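Local coordinates for protein CCMAN5 (Cellulosimicrobium cellulans, PDB 2XSG) that hydrolyses alpha-mannosidic bonds as a family 92 glycoside hydrolase, and enables mannose-6-phosphate modification of yeast-produced human lysosomal enzymes, at residues Val115-Val120 and Ile134-Ala139; Arg263-Val268 and Thr326-Thr331; Ala457-Gly462 and Trp544-Asp549. All blocks are in the same frame, centred on the assembly; numbering follows the deposited sequence.

Contact 1 (Val115-Val120 and Ile134-Ala139); sequences VGLGNV and IEAEVA
Segments 115-120 and 134-139 run antiparallel, with strand axes 4.7 Å apart at closest approach and 147° between their directions. V115 with A136 and L117 with I134 are hydrogen-bonded pairs. G116 with E135 is the non-hydrogen-bonded pair between them. Four backbone bonds result. The shortest is I134 N to L117 O, 2.7 Å. L117 N reaches I134 O from above the I134 carbonyl plane, whereas V115 N lies in the plane of the A136 carbonyl. V115, L117, I134 and A136 share one face of the sheet. A136 CB has two neighbours there. V115 CG1 lies 4.2 Å from A136 CB directly across the ladder, and L117 CD1 lies 4.2 Å from it on the diagonal. I134 has CG1 anti to its carbonyl carbon and an extended chi2 of 166°. This carries CD1 across the side chain of N119 at about a right angle, 4.2 Å from N119 CA. P83 and H99 also pack on I134. An alanine here would remove CG1, CG2 and CD1 and would probably loosen the packing on N119, P83 and H99. On the other face, E135 bends at chi2 (-76°). Its OE1 folds back over the neighbouring strand, 3.6 Å from G116 CA, where no side chain intervenes. The strands belong to a large antiparallel sheet in which 133-140 also pairs with 144-150. This beta-rich N-terminal part of family 92 enzymes is consistent with the galactose mutarotase-like clan to which it is assigned.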
ATOM      1  N   VAL A 115     -12.498 -15.678  15.587  1.00  4.90           N
ATOM      2  CA  VAL A 115     -13.621 -14.952  16.202  1.00  4.53           C
ATOM      3  C   VAL A 115     -14.736 -15.927  16.602  1.00  5.42           C
ATOM      4  O   VAL A 115     -14.985 -16.948  15.923  1.00  5.42           O
ATOM      5  CB  VAL A 115     -14.194 -13.853  15.257  1.00  4.69           C
ATOM      6  CG1 VAL A 115     -14.855 -14.462  13.992  1.00  3.03           C
ATOM      7  CG2 VAL A 115     -15.191 -12.933  15.999  1.00  4.48           C
ATOM      8  N   GLY A 116     -15.365 -15.635  17.732  1.00  4.56           N
ATOM      9  CA  GLY A 116     -16.568 -16.344  18.140  1.00  5.51           C
ATOM     10  C   GLY A 116     -17.781 -15.610  17.612  1.00  5.85           C
ATOM     11  O   GLY A 116     -18.003 -14.444  17.939  1.00  5.85           O
ATOM     12  N   LEU A 117     -18.544 -16.288  16.760  1.00  5.87           N
ATOM     13  CA  LEU A 117     -19.727 -15.706  16.144  1.00  5.77           C
ATOM     14  C   LEU A 117     -20.966 -16.247  16.822  1.00  6.13           C
ATOM     15  O   LEU A 117     -21.040 -17.442  17.092  1.00  6.77           O
ATOM     16  CB  LEU A 117     -19.764 -16.034  14.642  1.00  5.55           C
ATOM     17  CG  LEU A 117     -18.591 -15.552  13.783  1.00  4.53           C
ATOM     18  CD1 LEU A 117     -18.659 -16.173  12.348  1.00  3.81           C
ATOM     19  CD2 LEU A 117     -18.544 -14.018  13.751  1.00  3.95           C
ATOM     20  N   GLY A 118     -21.919 -15.366  17.127  1.00  5.86           N
ATOM     21  CA  GLY A 118     -23.204 -15.788  17.653  1.00  6.00           C
ATOM     22  C   GLY A 118     -23.916 -16.669  16.648  1.00  5.95           C
ATOM     23  O   GLY A 118     -23.939 -16.376  15.437  1.00  6.24           O
ATOM     24  N   ASN A 119     -24.469 -17.782  17.133  1.00  6.38           N
ATOM     25  CA  ASN A 119     -25.110 -18.756  16.246  1.00  5.77           C
ATOM     26  C   ASN A 119     -26.358 -18.131  15.621  1.00  5.62           C
ATOM     27  O   ASN A 119     -26.989 -17.271  16.231  1.00  6.19           O
ATOM     28  CB  ASN A 119     -25.444 -20.031  17.025  1.00  5.22           C
ATOM     29  CG  ASN A 119     -25.925 -21.181  16.142  1.00  5.39           C
ATOM     30  OD1 ASN A 119     -26.730 -21.997  16.591  1.00  4.23           O
ATOM     31  ND2 ASN A 119     -25.440 -21.257  14.888  1.00  2.00           N
ATOM     32  N   VAL A 120     -26.676 -18.537  14.391  1.00  5.46           N
ATOM     33  CA  VAL A 120     -27.902 -18.129  13.716  1.00  5.26           C
ATOM     34  C   VAL A 120     -28.584 -19.354  13.093  1.00  5.83           C
ATOM     35  O   VAL A 120     -27.907 -20.268  12.591  1.00  5.79           O
ATOM     36  CB  VAL A 120     -27.669 -17.001  12.657  1.00  5.16           C
ATOM     37  CG1 VAL A 120     -27.128 -15.740  13.324  1.00  3.80           C
ATOM     38  CG2 VAL A 120     -26.711 -17.467  11.531  1.00  4.56           C
ATOM     39  N   ILE A 134     -20.668 -20.131  17.041  1.00  7.43           N
ATOM     40  CA  ILE A 134     -19.904 -20.691  15.948  1.00  7.14           C
ATOM     41  C   ILE A 134     -18.476 -20.148  16.085  1.00  7.46           C
ATOM     42  O   ILE A 134     -18.228 -18.952  15.867  1.00  7.29           O
ATOM     43  CB  ILE A 134     -20.476 -20.329  14.557  1.00  7.40           C
ATOM     44  CG1 ILE A 134     -21.944 -20.787  14.410  1.00  6.98           C
ATOM     45  CG2 ILE A 134     -19.601 -20.924  13.458  1.00  6.76           C
ATOM     46  CD1 ILE A 134     -22.657 -20.166  13.201  1.00  9.09           C
ATOM     47  N   GLU A 135     -17.553 -21.021  16.484  1.00  7.05           N
ATOM     48  CA  GLU A 135     -16.158 -20.622  16.665  1.00  7.03           C
ATOM     49  C   GLU A 135     -15.516 -20.697  15.291  1.00  6.45           C
ATOM     50  O   GLU A 135     -15.504 -21.746  14.677  1.00  6.35           O
ATOM     51  CB  GLU A 135     -15.431 -21.540  17.659  1.00  7.47           C
ATOM     52  CG  GLU A 135     -15.989 -21.517  19.109  1.00 11.01           C
ATOM     53  CD  GLU A 135     -15.588 -20.273  19.917  1.00 16.08           C
ATOM     54  OE1 GLU A 135     -14.935 -19.337  19.379  1.00 18.15           O
ATOM     55  OE2 GLU A 135     -15.937 -20.226  21.116  1.00 19.94           O
ATOM     56  N   ALA A 136     -15.028 -19.566  14.801  1.00  5.84           N
ATOM     57  CA  ALA A 136     -14.451 -19.499  13.477  1.00  5.25           C
ATOM     58  C   ALA A 136     -12.959 -19.215  13.578  1.00  4.73           C
ATOM     59  O   ALA A 136     -12.536 -18.279  14.246  1.00  4.61           O
ATOM     60  CB  ALA A 136     -15.137 -18.438  12.669  1.00  5.11           C
ATOM     61  N   GLU A 137     -12.172 -20.036  12.898  1.00  3.93           N
ATOM     62  CA  GLU A 137     -10.751 -19.789  12.750  1.00  3.46           C
ATOM     63  C   GLU A 137     -10.393 -19.827  11.251  1.00  3.15           C
ATOM     64  O   GLU A 137     -10.771 -20.761  10.544  1.00  2.65           O
ATOM     65  CB  GLU A 137      -9.959 -20.880  13.458  1.00  3.89           C
ATOM     66  CG  GLU A 137     -10.034 -20.885  14.976  1.00  3.76           C
ATOM     67  CD  GLU A 137      -9.518 -22.187  15.546  1.00  3.02           C
ATOM     68  OE1 GLU A 137      -8.375 -22.220  16.008  1.00  2.00           O
ATOM     69  OE2 GLU A 137     -10.240 -23.201  15.477  1.00  4.37           O
ATOM     70  N   VAL A 138      -9.682 -18.808  10.775  1.00  2.60           N
ATOM     71  CA  VAL A 138      -9.088 -18.842   9.437  1.00  2.00           C
ATOM     72  C   VAL A 138      -7.566 -18.614   9.513  1.00  2.22           C
ATOM     73  O   VAL A 138      -7.062 -17.977  10.456  1.00  2.00           O
ATOM     74  CB  VAL A 138      -9.755 -17.821   8.465  1.00  2.03           C
ATOM     75  CG1 VAL A 138     -11.240 -18.149   8.285  1.00  2.00           C
ATOM     76  CG2 VAL A 138      -9.616 -16.362   8.972  1.00  2.00           C
ATOM     77  N   ALA A 139      -6.843 -19.176   8.538  1.00  2.00           N
ATOM     78  CA  ALA A 139      -5.437 -18.868   8.315  1.00  2.00           C
ATOM     79  C   ALA A 139      -5.181 -18.782   6.808  1.00  2.00           C
ATOM     80  O   ALA A 139      -6.027 -19.207   6.015  1.00  2.00           O
ATOM     81  CB  ALA A 139      -4.552 -19.934   8.940  1.00  2.00           C
TER

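Contact 2 (Arg263-Val268 and Thr326-Thr331); sequences RIDQQV and TSTSGT
Hydrogen bonding centres on one oxygen, D265 OD1. T328 N donates to D265 OD1 at 2.9 Å, with an N-H...O angle of 163°, and comes from above the carboxylate plane. T328 OG1 donates to D265 OD1 at 2.6 Å, using the anti lone pair of D265 OD1. The hydroxyl reaches it because OG1 sits between the backbone N and carbonyl carbon of T328 (chi1 60°). Q261 NE2 is a further donor to OD1 and also bonds S329 OG. So many donors, with R143 touching both D265 and T328, would probably favour the charged carboxylate.

A second set of bonds shapes the loop. S327 to G330 form a type I turn, with G330 N bonded to S327 O. G330, the last residue of the turn, has a positive phi, which favours glycine. The loop closes through S327 N to T331 O at 2.9 Å. S327 OG and T331 OG1 share a hydrogen bond of 2.8 Å.

Van der Waals contact is thin and lies mainly around T328. V268 meets it tip to tip, with V268 CG1 3.9 Å from T328 CG2. The I264 and T328 side chains cross obliquely, I264 CG2 lying 3.9 Å from T328 OG1.

The partners are helix 259-270 and the loop between strands 323-324 and 331-333. Q266 points away from the loop and packs on T205 and R207 of strand 198-208 and Q251 of strand 248-255, so the helix lies between these strands and the loop.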
ATOM      1  N   ARG A 263      -6.037 -25.900  -8.328  1.00  3.93           N
ATOM      2  CA  ARG A 263      -6.000 -27.252  -7.753  1.00  4.21           C
ATOM      3  C   ARG A 263      -4.583 -27.765  -7.510  1.00  4.40           C
ATOM      4  O   ARG A 263      -4.280 -28.313  -6.448  1.00  4.20           O
ATOM      5  CB  ARG A 263      -6.765 -28.212  -8.665  1.00  3.85           C
ATOM      6  CG  ARG A 263      -8.276 -28.061  -8.561  1.00  4.18           C
ATOM      7  CD  ARG A 263      -8.935 -28.804  -9.708  1.00  6.71           C
ATOM      8  NE  ARG A 263     -10.388 -28.692  -9.686  1.00  7.10           N
ATOM      9  CZ  ARG A 263     -11.185 -28.967 -10.717  1.00 10.39           C
ATOM     10  NH1 ARG A 263     -10.665 -29.350 -11.885  1.00  7.53           N
ATOM     11  NH2 ARG A 263     -12.511 -28.848 -10.582  1.00  9.33           N
ATOM     12  N   ILE A 264      -3.723 -27.587  -8.506  1.00  4.35           N
ATOM     13  CA  ILE A 264      -2.312 -27.927  -8.374  1.00  4.33           C
ATOM     14  C   ILE A 264      -1.669 -27.091  -7.257  1.00  4.16           C
ATOM     15  O   ILE A 264      -1.014 -27.639  -6.365  1.00  3.37           O
ATOM     16  CB  ILE A 264      -1.586 -27.710  -9.694  1.00  4.59           C
ATOM     17  CG1 ILE A 264      -2.048 -28.761 -10.713  1.00  6.53           C
ATOM     18  CG2 ILE A 264      -0.039 -27.705  -9.499  1.00  4.38           C
ATOM     19  CD1 ILE A 264      -1.708 -28.389 -12.143  1.00  6.67           C
ATOM     20  N   ASP A 265      -1.881 -25.776  -7.300  1.00  3.82           N
ATOM     21  CA  ASP A 265      -1.361 -24.879  -6.265  1.00  4.14           C
ATOM     22  C   ASP A 265      -1.778 -25.356  -4.886  1.00  4.54           C
ATOM     23  O   ASP A 265      -0.984 -25.319  -3.949  1.00  4.24           O
ATOM     24  CB  ASP A 265      -1.860 -23.442  -6.475  1.00  4.12           C
ATOM     25  CG  ASP A 265      -1.303 -22.793  -7.741  1.00  4.85           C
ATOM     26  OD1 ASP A 265      -0.263 -23.261  -8.281  1.00  5.62           O
ATOM     27  OD2 ASP A 265      -1.917 -21.807  -8.211  1.00  7.42           O
ATOM     28  N   GLN A 266      -3.032 -25.793  -4.771  1.00  5.08           N
ATOM     29  CA  GLN A 266      -3.564 -26.223  -3.499  1.00  6.08           C
ATOM     30  C   GLN A 266      -2.854 -27.472  -3.001  1.00  7.04           C
ATOM     31  O   GLN A 266      -2.515 -27.539  -1.819  1.00  6.95           O
ATOM     32  CB  GLN A 266      -5.088 -26.444  -3.526  1.00  5.49           C
ATOM     33  CG  GLN A 266      -5.642 -26.576  -2.119  1.00  4.34           C
ATOM     34  CD  GLN A 266      -7.152 -26.514  -2.054  1.00  6.63           C
ATOM     35  OE1 GLN A 266      -7.739 -25.438  -1.798  1.00  5.93           O
ATOM     36  NE2 GLN A 266      -7.798 -27.652  -2.294  1.00  2.00           N
ATOM     37  N   GLN A 267      -2.631 -28.447  -3.890  1.00  8.26           N
ATOM     38  CA  GLN A 267      -1.912 -29.661  -3.506  1.00  9.62           C
ATOM     39  C   GLN A 267      -0.454 -29.356  -3.140  1.00  9.63           C
ATOM     40  O   GLN A 267       0.074 -29.944  -2.186  1.00  9.87           O
ATOM     41  CB  GLN A 267      -2.030 -30.788  -4.550  1.00 10.57           C
ATOM     42  CG  GLN A 267      -1.194 -30.656  -5.819  1.00 15.39           C
ATOM     43  CD  GLN A 267      -1.621 -31.635  -6.927  1.00 21.63           C
ATOM     44  OE1 GLN A 267      -2.676 -32.288  -6.832  1.00 24.59           O
ATOM     45  NE2 GLN A 267      -0.807 -31.732  -7.988  1.00 20.46           N
ATOM     46  N   VAL A 268       0.166 -28.411  -3.858  1.00  8.99           N
ATOM     47  CA  VAL A 268       1.546 -27.997  -3.563  1.00  8.96           C
ATOM     48  C   VAL A 268       1.629 -27.255  -2.235  1.00  8.29           C
ATOM     49  O   VAL A 268       2.410 -27.618  -1.376  1.00  8.41           O
ATOM     50  CB  VAL A 268       2.186 -27.163  -4.723  1.00  8.90           C
ATOM     51  CG1 VAL A 268       3.511 -26.528  -4.277  1.00  9.34           C
ATOM     52  CG2 VAL A 268       2.433 -28.057  -5.951  1.00  8.84           C
ATOM     53  N   THR A 326       1.830 -15.229  -9.176  1.00  2.52           N
ATOM     54  CA  THR A 326       2.474 -16.386  -9.826  1.00  2.79           C
ATOM     55  C   THR A 326       1.951 -17.712  -9.276  1.00  2.94           C
ATOM     56  O   THR A 326       1.747 -17.857  -8.069  1.00  3.21           O
ATOM     57  CB  THR A 326       4.024 -16.336  -9.612  1.00  2.00           C
ATOM     58  OG1 THR A 326       4.510 -15.055 -10.033  1.00  2.53           O
ATOM     59  CG2 THR A 326       4.778 -17.448 -10.366  1.00  2.00           C
ATOM     60  N   SER A 327       1.765 -18.681 -10.166  1.00  3.10           N
ATOM     61  CA  SER A 327       1.372 -20.036  -9.787  1.00  3.68           C
ATOM     62  C   SER A 327       2.546 -20.804  -9.197  1.00  3.60           C
ATOM     63  O   SER A 327       3.688 -20.360  -9.308  1.00  3.75           O
ATOM     64  CB  SER A 327       0.849 -20.784 -11.009  1.00  3.17           C
ATOM     65  OG  SER A 327       1.893 -21.086 -11.930  1.00  4.96           O
ATOM     66  N   THR A 328       2.264 -21.960  -8.587  1.00  3.53           N
ATOM     67  CA  THR A 328       3.329 -22.847  -8.079  1.00  4.17           C
ATOM     68  C   THR A 328       4.130 -23.487  -9.218  1.00  4.49           C
ATOM     69  O   THR A 328       5.209 -24.037  -8.998  1.00  4.47           O
ATOM     70  CB  THR A 328       2.797 -23.925  -7.093  1.00  4.06           C
ATOM     71  OG1 THR A 328       1.820 -24.752  -7.751  1.00  5.52           O
ATOM     72  CG2 THR A 328       2.168 -23.267  -5.873  1.00  2.44           C
ATOM     73  N   SER A 329       3.595 -23.398 -10.439  1.00  4.69           N
ATOM     74  CA  SER A 329       4.275 -23.905 -11.617  1.00  4.95           C
ATOM     75  C   SER A 329       5.146 -22.846 -12.300  1.00  4.97           C
ATOM     76  O   SER A 329       5.718 -23.117 -13.359  1.00  5.33           O
ATOM     77  CB  SER A 329       3.264 -24.473 -12.618  1.00  4.87           C
ATOM     78  OG  SER A 329       2.427 -25.432 -12.002  1.00  4.85           O
ATOM     79  N   GLY A 330       5.226 -21.655 -11.705  1.00  4.36           N
ATOM     80  CA  GLY A 330       6.016 -20.549 -12.250  1.00  4.52           C
ATOM     81  C   GLY A 330       5.406 -19.822 -13.440  1.00  4.00           C
ATOM     82  O   GLY A 330       6.134 -19.261 -14.253  1.00  4.64           O
ATOM     83  N   THR A 331       4.077 -19.827 -13.541  1.00  3.80           N
ATOM     84  CA  THR A 331       3.367 -19.126 -14.609  1.00  2.64           C
ATOM     85  C   THR A 331       2.494 -17.979 -14.078  1.00  2.77           C
ATOM     86  O   THR A 331       2.164 -17.933 -12.900  1.00  2.53           O
ATOM     87  CB  THR A 331       2.490 -20.076 -15.459  1.00  2.78           C
ATOM     88  OG1 THR A 331       1.437 -20.622 -14.659  1.00  3.02           O
ATOM     89  CG2 THR A 331       3.323 -21.219 -16.053  1.00  3.04           C
TER

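Contact 3 (Ala457-Gly462 and Trp544-Asp549); sequences ASVQRG and WYDAYD
G462 gives up its side-chain space to a phenol: a CB on G462 would lie only 2.6 Å from Y548 OH. The helix 455-474 here meets the loop between helices 539-542 and 550-556, within a catalytic domain whose clan is consistent with an (alpha/alpha)6 barrel. That loop bends twice. D546 centres an inverse gamma turn, and D546 to D549 form a type I turn. D549 then caps the following helix at A552 N. The turns send Y545, D546 and Y548 toward the helix. Y548 OH comes 3.1 Å from G462 C. It is hydrogen-bonded to A488 O; its angle to G462 O is poor. Y545 has CG anti to its backbone N (chi1 -160°). Y545 CB packs on V459 CG2 at 3.9 Å. Further out, Y545 CZ lies 3.9 Å from Q460 CG, with the Q460 amide turned 52° from the ring. R408 and W354 hold Q460 OE1, which fixes that amide. The Q460 side chain is about 10 Å from a bound B3P molecule. D546 OD1 lies at the edge of the Y545 ring, in its plane, and only 2.6 Å from V459 O.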
ATOM      1  N   ALA A 457      -0.571  18.498 -13.730  1.00  6.33           N
ATOM      2  CA  ALA A 457      -0.220  17.622 -14.835  1.00  5.98           C
ATOM      3  C   ALA A 457       1.215  17.894 -15.323  1.00  5.57           C
ATOM      4  O   ALA A 457       1.923  16.963 -15.723  1.00  4.71           O
ATOM      5  CB  ALA A 457      -1.231  17.782 -15.988  1.00  5.96           C
ATOM      6  N   SER A 458       1.626  19.167 -15.279  1.00  5.22           N
ATOM      7  CA  SER A 458       2.984  19.578 -15.683  1.00  5.00           C
ATOM      8  C   SER A 458       4.060  18.986 -14.789  1.00  4.39           C
ATOM      9  O   SER A 458       4.956  18.314 -15.286  1.00  4.13           O
ATOM     10  CB  SER A 458       3.134  21.106 -15.739  1.00  5.23           C
ATOM     11  OG  SER A 458       2.257  21.679 -16.709  1.00  7.79           O
ATOM     12  N   VAL A 459       3.971  19.218 -13.475  1.00  4.17           N
ATOM     13  CA  VAL A 459       4.969  18.675 -12.542  1.00  3.77           C
ATOM     14  C   VAL A 459       5.002  17.148 -12.584  1.00  3.97           C
ATOM     15  O   VAL A 459       6.058  16.537 -12.425  1.00  3.70           O
ATOM     16  CB  VAL A 459       4.793  19.164 -11.054  1.00  3.56           C
ATOM     17  CG1 VAL A 459       5.056  20.669 -10.906  1.00  3.40           C
ATOM     18  CG2 VAL A 459       3.427  18.807 -10.529  1.00  3.81           C
ATOM     19  N   GLN A 460       3.841  16.530 -12.801  1.00  4.34           N
ATOM     20  CA  GLN A 460       3.759  15.075 -12.862  1.00  3.69           C
ATOM     21  C   GLN A 460       4.484  14.499 -14.062  1.00  3.34           C
ATOM     22  O   GLN A 460       5.232  13.550 -13.918  1.00  2.63           O
ATOM     23  CB  GLN A 460       2.300  14.606 -12.825  1.00  4.61           C
ATOM     24  CG  GLN A 460       1.730  14.654 -11.398  1.00  5.77           C
ATOM     25  CD  GLN A 460       0.308  14.172 -11.342  1.00  9.82           C
ATOM     26  OE1 GLN A 460       0.055  12.979 -11.381  1.00 13.93           O
ATOM     27  NE2 GLN A 460      -0.634  15.100 -11.253  1.00 11.12           N
ATOM     28  N   ARG A 461       4.265  15.082 -15.243  1.00  2.99           N
ATOM     29  CA  ARG A 461       4.969  14.670 -16.440  1.00  3.05           C
ATOM     30  C   ARG A 461       6.475  14.912 -16.276  1.00  2.66           C
ATOM     31  O   ARG A 461       7.301  14.152 -16.798  1.00  3.31           O
ATOM     32  CB  ARG A 461       4.423  15.407 -17.678  1.00  2.58           C
ATOM     33  CG  ARG A 461       5.153  15.108 -18.987  1.00  3.25           C
ATOM     34  CD  ARG A 461       4.264  15.367 -20.190  1.00  2.23           C
ATOM     35  NE  ARG A 461       3.176  14.387 -20.243  1.00  4.28           N
ATOM     36  CZ  ARG A 461       2.019  14.553 -20.876  1.00  6.43           C
ATOM     37  NH1 ARG A 461       1.769  15.667 -21.558  1.00  9.05           N
ATOM     38  NH2 ARG A 461       1.102  13.596 -20.831  1.00  5.52           N
ATOM     39  N   GLY A 462       6.824  15.972 -15.567  1.00  2.37           N
ATOM     40  CA  GLY A 462       8.224  16.291 -15.330  1.00  2.45           C
ATOM     41  C   GLY A 462       8.914  15.134 -14.636  1.00  2.86           C
ATOM     42  O   GLY A 462       9.973  14.683 -15.077  1.00  2.81           O
ATOM     43  N   TRP A 544       6.801  21.175  -4.405  1.00  4.60           N
ATOM     44  CA  TRP A 544       8.002  20.372  -4.173  1.00  4.40           C
ATOM     45  C   TRP A 544       8.029  19.085  -5.014  1.00  4.36           C
ATOM     46  O   TRP A 544       8.924  18.257  -4.840  1.00  4.26           O
ATOM     47  CB  TRP A 544       8.136  20.022  -2.671  1.00  4.27           C
ATOM     48  CG  TRP A 544       7.924  21.205  -1.759  1.00  4.82           C
ATOM     49  CD1 TRP A 544       6.796  21.507  -1.050  1.00  5.36           C
ATOM     50  CD2 TRP A 544       8.873  22.248  -1.472  1.00  4.26           C
ATOM     51  NE1 TRP A 544       6.984  22.680  -0.336  1.00  6.00           N
ATOM     52  CE2 TRP A 544       8.243  23.157  -0.587  1.00  4.43           C
ATOM     53  CE3 TRP A 544      10.192  22.508  -1.888  1.00  4.12           C
ATOM     54  CZ2 TRP A 544       8.887  24.302  -0.106  1.00  4.49           C
ATOM     55  CZ3 TRP A 544      10.825  23.652  -1.421  1.00  4.08           C
ATOM     56  CH2 TRP A 544      10.165  24.539  -0.542  1.00  3.80           C
ATOM     57  N   TYR A 545       7.062  18.920  -5.921  1.00  4.07           N
ATOM     58  CA  TYR A 545       6.862  17.630  -6.595  1.00  4.18           C
ATOM     59  C   TYR A 545       8.062  17.116  -7.381  1.00  4.43           C
ATOM     60  O   TYR A 545       8.362  15.904  -7.367  1.00  3.49           O
ATOM     61  CB  TYR A 545       5.623  17.648  -7.498  1.00  3.99           C
ATOM     62  CG  TYR A 545       5.101  16.268  -7.839  1.00  4.46           C
ATOM     63  CD1 TYR A 545       5.569  15.573  -8.961  1.00  4.63           C
ATOM     64  CD2 TYR A 545       4.131  15.656  -7.047  1.00  5.55           C
ATOM     65  CE1 TYR A 545       5.079  14.301  -9.279  1.00  3.57           C
ATOM     66  CE2 TYR A 545       3.631  14.381  -7.362  1.00  5.80           C
ATOM     67  CZ  TYR A 545       4.114  13.714  -8.464  1.00  6.78           C
ATOM     68  OH  TYR A 545       3.616  12.461  -8.756  1.00  7.82           O
ATOM     69  N   ASP A 546       8.754  18.028  -8.060  1.00  4.47           N
ATOM     70  CA  ASP A 546       9.820  17.610  -8.954  1.00  5.25           C
ATOM     71  C   ASP A 546      11.095  17.343  -8.165  1.00  5.85           C
ATOM     72  O   ASP A 546      12.089  18.076  -8.248  1.00  5.86           O
ATOM     73  CB  ASP A 546       9.956  18.601 -10.129  1.00  5.78           C
ATOM     74  CG  ASP A 546       8.788  18.491 -11.097  1.00  5.65           C
ATOM     75  OD1 ASP A 546       8.142  17.411 -11.114  1.00  3.66           O
ATOM     76  OD2 ASP A 546       8.507  19.455 -11.831  1.00  6.80           O
ATOM     77  N   ALA A 547      11.015  16.277  -7.360  1.00  5.10           N
ATOM     78  CA  ALA A 547      12.006  15.979  -6.342  1.00  5.51           C
ATOM     79  C   ALA A 547      13.353  15.492  -6.888  1.00  5.63           C
ATOM     80  O   ALA A 547      14.295  15.284  -6.113  1.00  6.32           O
ATOM     81  CB  ALA A 547      11.440  14.979  -5.319  1.00  4.40           C
ATOM     82  N   TYR A 548      13.422  15.333  -8.209  1.00  5.66           N
ATOM     83  CA  TYR A 548      14.641  14.982  -8.937  1.00  6.10           C
ATOM     84  C   TYR A 548      15.511  16.206  -9.246  1.00  6.03           C
ATOM     85  O   TYR A 548      16.578  16.076  -9.857  1.00  5.82           O
ATOM     86  CB  TYR A 548      14.276  14.267 -10.248  1.00  6.29           C
ATOM     87  CG  TYR A 548      13.342  15.076 -11.134  1.00  7.56           C
ATOM     88  CD1 TYR A 548      13.832  15.867 -12.164  1.00  7.57           C
ATOM     89  CD2 TYR A 548      11.962  15.055 -10.919  1.00  7.77           C
ATOM     90  CE1 TYR A 548      12.975  16.628 -12.955  1.00  7.20           C
ATOM     91  CE2 TYR A 548      11.110  15.796 -11.691  1.00  8.06           C
ATOM     92  CZ  TYR A 548      11.614  16.572 -12.717  1.00  8.39           C
ATOM     93  OH  TYR A 548      10.735  17.309 -13.468  1.00  6.98           O
ATOM     94  N   ASP A 549      15.049  17.393  -8.847  1.00  5.77           N
ATOM     95  CA  ASP A 549      15.806  18.625  -9.099  1.00  6.22           C
ATOM     96  C   ASP A 549      15.516  19.769  -8.120  1.00  5.97           C
ATOM     97  O   ASP A 549      15.045  20.859  -8.507  1.00  6.14           O
ATOM     98  CB  ASP A 549      15.621  19.096 -10.551  1.00  6.28           C
ATOM     99  CG  ASP A 549      16.897  19.704 -11.126  1.00  7.51           C
ATOM    100  OD1 ASP A 549      17.736  20.204 -10.342  1.00  8.14           O
ATOM    101  OD2 ASP A 549      17.053  19.690 -12.360  1.00  7.19           O
TER

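How the contacts relate
From the N terminus, contact 1 closes first, joining strands 112-121 and 133-140 across 13 intervening residues. Contact 2 follows, with 57 residues between its segments, 31 of them helical. Contact 3 spans 81 residues. The three are in series, so none nests in or crosses another. Contact 1 ties neighbouring strands of the N-terminal domain. Contact 2 brings helix 259-270, which packs on strand 248-255 of the same sheet, against a later loop. Its centre is about 29 Å from that of contact 1. Contact 3 joins helix 455-474 to the loop between helices 539-542 and 550-556, on the opposite side of the chain's centre from both. Its centre is about 50 Å from the centre of contact 1 and about 42 Å from that of contact 2.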